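Local coordinates for protein DNA ligase (PDB 3QWU) that probably joins nucleic acid strands as an ATP-dependent ligase of the RNA ligase family, and binds adenosine and calcium, at residues Tyr84-Phe89 and Tyr95-Arg100. Residues are numbered along the deposited sequence; the frame is centred on the assembly and turned at random.
Sequences YNTRIF and YYALSR. With ADN (adenosine), chain C.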
# COMPACT_ATOMS: atom_id res chain seq x y z
N TYR A 84 14.60 -6.15 -18.22
CA TYR A 84 13.79 -7.33 -18.01
C TYR A 84 14.59 -8.60 -18.29
O TYR A 84 15.53 -8.64 -19.03
CB TYR A 84 12.49 -7.25 -18.81
CG TYR A 84 12.69 -7.32 -20.34
CD1 TYR A 84 12.51 -8.52 -21.03
CD2 TYR A 84 13.05 -6.18 -21.08
CE1 TYR A 84 12.68 -8.58 -22.41
CE2 TYR A 84 13.24 -6.25 -22.49
CZ TYR A 84 13.03 -7.46 -23.13
OH TYR A 84 13.21 -7.57 -24.47
N ASN A 85 14.18 -9.65 -17.62
CA ASN A 85 14.83 -10.93 -17.62
C ASN A 85 14.50 -11.68 -18.90
O ASN A 85 13.34 -11.71 -19.37
CB ASN A 85 14.28 -11.70 -16.44
CG ASN A 85 14.88 -13.04 -16.30
OD1 ASN A 85 14.53 -13.97 -17.03
ND2 ASN A 85 15.75 -13.18 -15.32
N THR A 86 15.53 -12.32 -19.46
CA THR A 86 15.31 -13.16 -20.60
C THR A 86 16.10 -14.44 -20.52
O THR A 86 17.21 -14.49 -19.96
CB THR A 86 15.62 -12.44 -21.91
OG1 THR A 86 14.85 -13.09 -22.94
CG2 THR A 86 17.10 -12.54 -22.25
N ARG A 87 15.50 -15.48 -21.09
CA ARG A 87 16.08 -16.81 -21.14
C ARG A 87 16.11 -17.22 -22.62
O ARG A 87 15.07 -17.20 -23.28
CB ARG A 87 15.25 -17.76 -20.31
CG ARG A 87 15.64 -17.80 -18.80
CD ARG A 87 14.61 -18.65 -18.04
NE ARG A 87 13.30 -18.03 -18.23
CZ ARG A 87 12.15 -18.68 -18.19
NH1 ARG A 87 12.11 -19.98 -17.92
NH2 ARG A 87 11.01 -18.03 -18.40
N ILE A 88 17.28 -17.48 -23.16
CA ILE A 88 17.45 -17.63 -24.58
C ILE A 88 17.99 -19.02 -24.88
O ILE A 88 18.95 -19.46 -24.24
CB ILE A 88 18.42 -16.55 -25.19
CG1 ILE A 88 17.91 -15.10 -24.88
CG2 ILE A 88 18.57 -16.74 -26.70
CD1 ILE A 88 18.97 -13.97 -25.07
N PHE A 89 17.40 -19.69 -25.86
CA PHE A 89 17.80 -21.06 -26.22
C PHE A 89 17.61 -21.41 -27.68
O PHE A 89 16.87 -20.75 -28.41
CB PHE A 89 17.02 -22.07 -25.39
CG PHE A 89 15.55 -22.05 -25.63
CD1 PHE A 89 14.75 -21.19 -24.93
CD2 PHE A 89 14.97 -22.89 -26.55
CE1 PHE A 89 13.40 -21.17 -25.16
CE2 PHE A 89 13.64 -22.89 -26.77
CZ PHE A 89 12.85 -22.03 -26.08
N TYR A 95 16.26 -19.78 -32.75
CA TYR A 95 16.61 -19.27 -31.45
C TYR A 95 15.40 -18.52 -30.92
O TYR A 95 14.72 -17.82 -31.68
CB TYR A 95 17.79 -18.33 -31.60
CG TYR A 95 18.92 -18.88 -32.44
CD1 TYR A 95 19.83 -19.78 -31.90
CD2 TYR A 95 19.08 -18.48 -33.77
CE1 TYR A 95 20.90 -20.28 -32.68
CE2 TYR A 95 20.13 -18.96 -34.55
CZ TYR A 95 21.04 -19.86 -34.01
OH TYR A 95 22.09 -20.34 -34.82
N TYR A 96 15.18 -18.62 -29.61
CA TYR A 96 14.00 -18.02 -29.00
C TYR A 96 14.35 -17.43 -27.66
O TYR A 96 15.35 -17.82 -27.01
CB TYR A 96 12.88 -19.03 -28.82
CG TYR A 96 12.50 -19.77 -30.09
CD1 TYR A 96 11.48 -19.28 -30.94
CD2 TYR A 96 13.14 -20.95 -30.44
CE1 TYR A 96 11.13 -19.96 -32.10
CE2 TYR A 96 12.79 -21.63 -31.60
CZ TYR A 96 11.79 -21.14 -32.42
OH TYR A 96 11.48 -21.85 -33.55
N ALA A 97 13.51 -16.49 -27.25
CA ALA A 97 13.75 -15.74 -26.00
C ALA A 97 12.48 -15.80 -25.18
O ALA A 97 11.40 -15.51 -25.70
CB ALA A 97 14.16 -14.26 -26.31
N LEU A 98 12.62 -16.21 -23.93
CA LEU A 98 11.49 -16.31 -23.01
C LEU A 98 11.50 -15.15 -22.01
O LEU A 98 12.56 -14.86 -21.44
CB LEU A 98 11.52 -17.60 -22.19
CG LEU A 98 11.39 -18.94 -22.89
CD1 LEU A 98 11.36 -20.04 -21.84
CD2 LEU A 98 10.15 -19.05 -23.81
N SER A 99 10.34 -14.53 -21.80
CA SER A 99 10.08 -13.60 -20.67
C SER A 99 10.11 -14.34 -19.33
O SER A 99 10.03 -15.56 -19.27
CB SER A 99 8.70 -12.99 -20.80
OG SER A 99 7.70 -13.95 -20.46
N ARG A 100 10.14 -13.59 -18.25
CA ARG A 100 10.23 -14.21 -16.95
C ARG A 100 9.04 -15.09 -16.76
O ARG A 100 9.16 -16.16 -16.12
CB ARG A 100 10.30 -13.16 -15.85
CG ARG A 100 10.48 -13.76 -14.47
CD ARG A 100 11.92 -14.17 -14.07
NE ARG A 100 12.13 -13.65 -12.70
CZ ARG A 100 12.39 -14.34 -11.59
NH1 ARG A 100 12.57 -15.64 -11.62
NH2 ARG A 100 12.51 -13.70 -10.43
O5' ADN C . 15.24 -11.16 -9.43
C5' ADN C . 16.36 -10.34 -9.79
C4' ADN C . 16.25 -9.94 -11.26
O4' ADN C . 17.26 -8.95 -11.62
C3' ADN C . 16.49 -11.14 -12.17
O3' ADN C . 15.33 -11.89 -12.50
C2' ADN C . 17.17 -10.54 -13.40
O2' ADN C . 16.24 -10.38 -14.46
C1' ADN C . 17.71 -9.17 -12.98
N9 ADN C . 19.17 -9.08 -13.00
C8 ADN C . 19.84 -7.98 -13.43
N7 ADN C . 21.19 -8.14 -13.34
C5 ADN C . 21.36 -9.37 -12.80
C6 ADN C . 22.54 -10.15 -12.40
N6 ADN C . 23.77 -9.59 -12.60
N1 ADN C . 22.35 -11.42 -11.91
C2 ADN C . 21.09 -11.92 -11.73
N3 ADN C . 19.96 -11.23 -12.05
C4 ADN C . 20.04 -9.99 -12.59
O HOH W 1 12.94 -15.35 -18.61
O HOH W 2 11.16 -10.87 -18.36
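Arg87 and Leu98, then Phe89 and Tyr96, exchange paired backbone N-H...O=C bonds as hydrogen-bonded pairs of an antiparallel hairpin, its strand axes at 154°; Leu98 N reaches Arg87 O at 2.7 Å. Ile88 and Ala97 form the non-hydrogen-bonded pair between them. Beyond Leu98 the direct ladder gives way to water: one water accepts from Arg100 N and donates to Asn85 O. On the face with Thr86, Ile88 CG1 lies 4.1 Å from the CB of small Ala97, beneath helix 106-115. The other face carries Arg87, Leu98 and the Phe89 ring, which has Tyr96 CB over one face and Leu98 CG at its edge, 3.8 Å from Phe89 CE1. The Arg87 chain, bent at chi3 (-59°), lays its guanidinium over Leu98 CD1 while NH2 donates, nearly in the guanidinium plane, to Ser99 O at 2.8 Å. Its NE gives a hydrogen to a second water, which donates to Leu98 O and Asn85 OD1; NH1 bonds Gly42 O and Trp52 O. A leucine in its place would probably deprive Ser99 O, Gly42 O, Trp52 O and this water of the guanidinium's hydrogen bonds and let the Asn85 amide turn more easily. That amide, with CG anti to the backbone N (-179°), donates from ND2 to adenosine O2' at 3.0 Å and weakly to O3'. Arg87 is thus a second-shell residue, probably steadying through one water the amide that binds the ribose hydroxyls.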